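Succinate-semialdehyde dehydrogenase (Streptococcus pyogenes MGAS1882, PDB 4YWU) probably oxidises succinate semialdehyde to succinate, using a nicotinamide cofactor as electron acceptor. Local coordinates at residues C204-E209 against T227-G232; Q82-L87 against W131-Y136. All coordinates share one frame; numbering follows the deposited sequence.

Contact 1 (C204-E209 against T227-G232). With SSN (4-oxobutanoic acid), chain C.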
loop_
_atom_site.group_PDB
_atom_site.type_symbol
_atom_site.label_atom_id
_atom_site.label_comp_id
_atom_site.label_asym_id
_atom_site.label_seq_id
_atom_site.Cartn_x
_atom_site.Cartn_y
_atom_site.Cartn_z
ATOM N N CYS A 204 -6.679 -2.227 7.614
ATOM C CA CYS A 204 -5.405 -2.656 8.186
ATOM C C CYS A 204 -5.708 -3.911 9.011
ATOM O O CYS A 204 -6.393 -3.859 10.041
ATOM C CB CYS A 204 -4.775 -1.562 9.062
ATOM S SG CYS A 204 -5.821 -0.919 10.394
ATOM N N LEU A 205 -5.211 -5.049 8.541
ATOM C CA LEU A 205 -5.456 -6.292 9.235
ATOM C C LEU A 205 -4.207 -6.929 9.818
ATOM O O LEU A 205 -3.115 -6.812 9.265
ATOM C CB LEU A 205 -6.146 -7.279 8.291
ATOM C CG LEU A 205 -6.439 -8.687 8.818
ATOM C CD1 LEU A 205 -7.587 -9.284 8.034
ATOM C CD2 LEU A 205 -5.196 -9.566 8.715
ATOM N N THR A 206 -4.389 -7.592 10.954
ATOM C CA THR A 206 -3.310 -8.301 11.620
ATOM C C THR A 206 -3.900 -9.641 12.044
ATOM O O THR A 206 -4.870 -9.681 12.797
ATOM C CB THR A 206 -2.803 -7.542 12.866
ATOM O OG1 THR A 206 -2.429 -6.209 12.499
ATOM C CG2 THR A 206 -1.579 -8.236 13.447
ATOM N N GLY A 207 -3.333 -10.732 11.534
ATOM C CA GLY A 207 -3.836 -12.052 11.873
ATOM C C GLY A 207 -3.207 -13.176 11.070
ATOM O O GLY A 207 -2.009 -13.157 10.786
ATOM N N SER A 208 -4.023 -14.158 10.698
ATOM C CA SER A 208 -3.556 -15.317 9.929
ATOM C C SER A 208 -3.522 -15.059 8.423
ATOM O O SER A 208 -3.956 -14.016 7.954
ATOM C CB SER A 208 -4.465 -16.517 10.205
ATOM O OG SER A 208 -5.792 -16.251 9.764
ATOM N N GLU A 209 -3.008 -16.023 7.671
ATOM C CA GLU A 209 -2.931 -15.892 6.222
ATOM C C GLU A 209 -4.307 -16.071 5.611
ATOM O O GLU A 209 -4.694 -15.338 4.708
ATOM C CB GLU A 209 -2.010 -16.950 5.620
ATOM C CG GLU A 209 -0.541 -16.850 5.979
ATOM C CD GLU A 209 0.299 -17.798 5.135
ATOM O OE1 GLU A 209 0.365 -17.593 3.899
ATOM O OE2 GLU A 209 0.880 -18.752 5.701
ATOM N N THR A 227 -3.123 -3.025 4.390
ATOM C CA THR A 227 -1.805 -3.272 4.947
ATOM C C THR A 227 -2.024 -4.530 5.761
ATOM O O THR A 227 -2.970 -4.613 6.540
ATOM C CB THR A 227 -1.312 -2.124 5.865
ATOM O OG1 THR A 227 -2.184 -1.989 6.993
ATOM C CG2 THR A 227 -1.270 -0.817 5.095
ATOM N N LEU A 228 -1.168 -5.518 5.555
ATOM C CA LEU A 228 -1.302 -6.776 6.261
ATOM C C LEU A 228 -0.132 -7.088 7.155
ATOM O O LEU A 228 1.023 -6.908 6.775
ATOM C CB LEU A 228 -1.463 -7.922 5.266
ATOM C CG LEU A 228 -2.615 -7.800 4.275
ATOM C CD1 LEU A 228 -2.773 -9.114 3.525
ATOM C CD2 LEU A 228 -3.888 -7.444 5.024
ATOM N N GLU A 229 -0.448 -7.553 8.354
ATOM C CA GLU A 229 0.558 -7.959 9.325
ATOM C C GLU A 229 0.195 -9.408 9.617
ATOM O O GLU A 229 -0.661 -9.683 10.460
ATOM C CB GLU A 229 0.454 -7.126 10.607
ATOM C CG GLU A 229 0.870 -5.667 10.458
ATOM C CD GLU A 229 2.379 -5.489 10.369
ATOM O OE1 GLU A 229 2.839 -4.396 9.967
ATOM O OE2 GLU A 229 3.108 -6.441 10.713
ATOM N N LEU A 230 0.819 -10.334 8.898
ATOM C CA LEU A 230 0.532 -11.749 9.097
ATOM C C LEU A 230 1.583 -12.427 9.982
ATOM O O LEU A 230 2.381 -11.754 10.632
ATOM C CB LEU A 230 0.416 -12.441 7.737
ATOM C CG LEU A 230 -0.558 -11.709 6.799
ATOM C CD1 LEU A 230 -0.653 -12.426 5.473
ATOM C CD2 LEU A 230 -1.926 -11.618 7.442
ATOM N N GLY A 231 1.584 -13.753 10.017
ATOM C CA GLY A 231 2.530 -14.452 10.870
ATOM C C GLY A 231 4.004 -14.385 10.501
ATOM O O GLY A 231 4.404 -13.722 9.546
ATOM N N GLY A 232 4.818 -15.085 11.278
ATOM C CA GLY A 232 6.243 -15.116 11.023
ATOM C C GLY A 232 6.849 -16.418 11.513
ATOM O O GLY A 232 6.189 -17.208 12.186
HETATM C C1 SSN C . 3.200 -9.880 17.239
HETATM O O1 SSN C . 4.416 -9.599 17.458
HETATM C C2 SSN C . 2.243 -8.879 16.609
HETATM O O2 SSN C . 2.762 -11.010 17.545
HETATM C C3 SSN C . 1.687 -9.390 15.285
HETATM C C4 SSN C . 2.094 -8.415 14.185
HETATM O O4 SSN C . 2.422 -8.776 13.058
HETATM O O HOH W 1 -1.848 -4.169 9.510
#
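Strands 200-206 and 225-229 are the parallel pair of a beta-alpha-beta unit in the Rossmann-like nucleotide-binding domain of the aldehyde dehydrogenase fold, and the contact takes in their C-terminal ends. Leu-205 uses both its N and its O towards strand 225-229, bonding to the residues that flank its bridge partner Leu-228: its N donates to Thr-227 O (3.0 Å), and its O accepts Glu-229 N (2.9 Å). Gly-207 N then gives a third bond to Glu-229 O (3.1 Å).

Cys-204, Thr-206, Thr-227 and Glu-229 share one face of the sheet. There Thr-206 and Glu-229 run alongside each other, with Thr-206 OG1 3.6 Å from Glu-229 CB, while OG1 itself is hydrogen-bonded to Glu-129. The Glu-229 chain bends at chi2 (-75°), which carries its carboxylate away from strand 200-206 to the aldehyde end of 4-oxobutanoic acid, OE2 lying 3.4 Å from ligand O4. On the other face Leu-205 CB meets Leu-228 CD2 at 4.0 Å, and the two leucines fill the layer between the sheet and helix 209-221. Leu-230 extends this apolar patch, its CD2 4.1 Å from Leu-205 CD2.

Ser-208, at the N-cap of helix 209-221, weakly caps Gly-211 N. That helix covers Leu-205 and Leu-228 through Ile-215 and Ala-216, helix 134-148 lies over Cys-204 and Thr-206, and strand 124-128 continues the sheet beyond strand 200-206.

Contact 2 (Q82-L87 against W131-Y136). With SSN (4-oxobutanoic acid), chain C.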
loop_
_atom_site.group_PDB
_atom_site.type_symbol
_atom_site.label_atom_id
_atom_site.label_comp_id
_atom_site.label_asym_id
_atom_site.label_seq_id
_atom_site.Cartn_x
_atom_site.Cartn_y
_atom_site.Cartn_z
ATOM N N GLN A 82 0.610 -6.185 32.001
ATOM C CA GLN A 82 0.927 -4.860 32.521
ATOM C C GLN A 82 1.946 -4.223 31.574
ATOM O O GLN A 82 1.894 -3.022 31.291
ATOM C CB GLN A 82 1.531 -4.957 33.919
ATOM C CG GLN A 82 0.562 -5.418 34.975
ATOM C CD GLN A 82 1.220 -5.516 36.326
ATOM O OE1 GLN A 82 2.117 -6.331 36.530
ATOM N NE2 GLN A 82 0.788 -4.679 37.259
ATOM N N GLY A 83 2.870 -5.048 31.089
ATOM C CA GLY A 83 3.875 -4.569 30.167
ATOM C C GLY A 83 3.203 -4.089 28.898
ATOM O O GLY A 83 3.569 -3.057 28.336
ATOM N N GLU A 84 2.204 -4.840 28.444
ATOM C CA GLU A 84 1.485 -4.460 27.244
ATOM C C GLU A 84 0.899 -3.066 27.420
ATOM O O GLU A 84 1.103 -2.187 26.579
ATOM C CB GLU A 84 0.372 -5.464 26.941
ATOM C CG GLU A 84 -0.291 -5.204 25.609
ATOM C CD GLU A 84 -1.013 -6.413 25.062
ATOM O OE1 GLU A 84 -0.725 -7.538 25.521
ATOM O OE2 GLU A 84 -1.857 -6.239 24.156
ATOM N N VAL A 85 0.180 -2.863 28.521
ATOM C CA VAL A 85 -0.431 -1.567 28.807
ATOM C C VAL A 85 0.608 -0.446 28.797
ATOM O O VAL A 85 0.327 0.662 28.333
ATOM C CB VAL A 85 -1.146 -1.574 30.178
ATOM C CG1 VAL A 85 -1.712 -0.204 30.479
ATOM C CG2 VAL A 85 -2.260 -2.599 30.174
ATOM N N ASP A 86 1.804 -0.727 29.306
ATOM C CA ASP A 86 2.856 0.283 29.328
ATOM C C ASP A 86 3.261 0.675 27.915
ATOM O O ASP A 86 3.571 1.837 27.649
ATOM C CB ASP A 86 4.091 -0.222 30.073
ATOM C CG ASP A 86 3.843 -0.428 31.551
ATOM O OD1 ASP A 86 2.894 0.183 32.095
ATOM O OD2 ASP A 86 4.614 -1.194 32.171
ATOM N N LEU A 87 3.268 -0.303 27.016
ATOM C CA LEU A 87 3.639 -0.056 25.629
ATOM C C LEU A 87 2.535 0.732 24.934
ATOM O O LEU A 87 2.794 1.513 24.017
ATOM C CB LEU A 87 3.893 -1.378 24.902
ATOM C CG LEU A 87 4.370 -1.256 23.451
ATOM C CD1 LEU A 87 5.527 -0.260 23.336
ATOM C CD2 LEU A 87 4.787 -2.625 22.962
ATOM N N TRP A 131 -5.755 -11.754 18.819
ATOM C CA TRP A 131 -5.821 -11.875 20.267
ATOM C C TRP A 131 -4.503 -11.930 21.033
ATOM O O TRP A 131 -4.491 -11.681 22.236
ATOM C CB TRP A 131 -6.648 -13.109 20.643
ATOM C CG TRP A 131 -6.190 -14.351 19.942
ATOM C CD1 TRP A 131 -6.730 -14.907 18.815
ATOM C CD2 TRP A 131 -5.057 -15.156 20.280
ATOM N NE1 TRP A 131 -6.002 -16.003 18.430
ATOM C CE2 TRP A 131 -4.968 -16.180 19.310
ATOM C CE3 TRP A 131 -4.106 -15.111 21.308
ATOM C CZ2 TRP A 131 -3.962 -17.154 19.337
ATOM C CZ3 TRP A 131 -3.102 -16.080 21.335
ATOM C CH2 TRP A 131 -3.040 -17.087 20.354
ATOM N N ASN A 132 -3.395 -12.242 20.374
ATOM C CA ASN A 132 -2.135 -12.347 21.107
ATOM C C ASN A 132 -1.681 -11.073 21.842
ATOM O O ASN A 132 -0.873 -11.143 22.766
ATOM C CB ASN A 132 -1.029 -12.880 20.186
ATOM C CG ASN A 132 -0.608 -11.886 19.129
ATOM O OD1 ASN A 132 -1.441 -11.213 18.516
ATOM N ND2 ASN A 132 0.696 -11.803 18.893
ATOM N N PHE A 133 -2.208 -9.921 21.441
ATOM C CA PHE A 133 -1.889 -8.640 22.077
ATOM C C PHE A 133 -3.122 -7.761 21.946
ATOM O O PHE A 133 -3.138 -6.786 21.200
ATOM C CB PHE A 133 -0.693 -7.973 21.399
ATOM C CG PHE A 133 0.621 -8.604 21.743
ATOM C CD1 PHE A 133 1.161 -8.458 23.013
ATOM C CD2 PHE A 133 1.317 -9.358 20.801
ATOM C CE1 PHE A 133 2.379 -9.053 23.347
ATOM C CE2 PHE A 133 2.535 -9.960 21.121
ATOM C CZ PHE A 133 3.066 -9.808 22.396
ATOM N N PRO A 134 -4.175 -8.099 22.697
ATOM C CA PRO A 134 -5.461 -7.398 22.717
ATOM C C PRO A 134 -5.389 -5.880 22.603
ATOM O O PRO A 134 -6.022 -5.291 21.728
ATOM C CB PRO A 134 -6.074 -7.852 24.034
ATOM C CG PRO A 134 -5.556 -9.250 24.161
ATOM C CD PRO A 134 -4.105 -9.087 23.789
ATOM N N TYR A 135 -4.625 -5.247 23.485
ATOM C CA TYR A 135 -4.517 -3.793 23.472
ATOM C C TYR A 135 -3.463 -3.249 22.518
ATOM O O TYR A 135 -3.742 -2.353 21.731
ATOM C CB TYR A 135 -4.277 -3.279 24.898
ATOM C CG TYR A 135 -5.569 -2.972 25.625
ATOM C CD1 TYR A 135 -6.608 -3.904 25.665
ATOM C CD2 TYR A 135 -5.777 -1.734 26.225
ATOM C CE1 TYR A 135 -7.825 -3.609 26.282
ATOM C CE2 TYR A 135 -6.990 -1.426 26.845
ATOM C CZ TYR A 135 -8.012 -2.367 26.868
ATOM O OH TYR A 135 -9.219 -2.059 27.468
ATOM N N TYR A 136 -2.256 -3.792 22.591
ATOM C CA TYR A 136 -1.158 -3.362 21.735
ATOM C C TYR A 136 -1.573 -3.354 20.260
ATOM O O TYR A 136 -1.357 -2.370 19.553
ATOM C CB TYR A 136 0.040 -4.294 21.949
ATOM C CG TYR A 136 1.119 -4.165 20.905
ATOM C CD1 TYR A 136 1.921 -3.025 20.838
ATOM C CD2 TYR A 136 1.320 -5.175 19.960
ATOM C CE1 TYR A 136 2.896 -2.889 19.853
ATOM C CE2 TYR A 136 2.291 -5.050 18.968
ATOM C CZ TYR A 136 3.074 -3.903 18.919
ATOM O OH TYR A 136 4.014 -3.758 17.923
HETATM C C1 SSN C . 3.200 -9.880 17.239
HETATM O O1 SSN C . 4.416 -9.599 17.458
HETATM C C2 SSN C . 2.243 -8.879 16.609
HETATM O O2 SSN C . 2.762 -11.010 17.545
HETATM C C3 SSN C . 1.687 -9.390 15.285
HETATM C C4 SSN C . 2.094 -8.415 14.185
HETATM O O4 SSN C . 2.422 -8.776 13.058
#
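Glu-84 OE2 receives two successive backbone N-H groups, those of Tyr-135 and Tyr-136. Tyr-136 N gives the straighter bond, 2.9 Å long with 165° at the hydrogen, and it reaches the anti lone pair of OE2; Tyr-135 N adds a weak one at 3.0 Å. Pro-134, just before them, has no N-H to offer and merely lays its CD 3.6 Å from OE2. Glutamate fits here because its chain, extended beyond CG with CG anti to the backbone N (chi1 -173°), spans from helix 78-102 to these amides.

The other oxygen, OE1, is salt-bridged to Lys-76 and comes to the edge of the Phe-133 ring, 3.3 Å from CD1, with carboxylate and ring planes 62° apart. Leu-87 CD2 approaches the Tyr-136 ring obliquely, 3.6 Å from CD1; the OH of this buried tyrosine bonds to Ser-420 and Arg-140.

Segment 131-136 lines the pocket that holds 4-oxobutanoic acid, and Glu-84 holds its backbone from the second shell. Asn-132 ND2 reaches ligand O2 at 2.6 Å in a weak, bent bond, and the same O2 lies at the edge of the Phe-133 ring.

One good and one weak amide bond to OE2 and the Lys-76 salt bridge to OE1 compensate the buried carboxylate, which would probably favour its charged form near the N-terminal end of helix 134-148.

In the fold
From the N terminus, helix 78-102 comes first, and contact 2 closes when the chain, after strands 113-120 and 124-128, returns to it at residues 131-136. Contact 1 opens later, on strand 200-206, and closes after helix 209-221 on strand 225-229. The two loops therefore stand in series, neither nested nor crossed. Contact 2 joins helix 78-102 to the loop residues 131-133 and the N-terminal part of helix 134-148, whereas contact 1 joins neighbouring strands of the six-stranded sheet. Their centres lie about 17 Å apart and their nearest atoms about 6 Å, without touching; 4-oxobutanoic acid lies alongside and touches both, its carboxylate end by Asn-132 and Phe-133, its aldehyde end by Thr-206 and Glu-229.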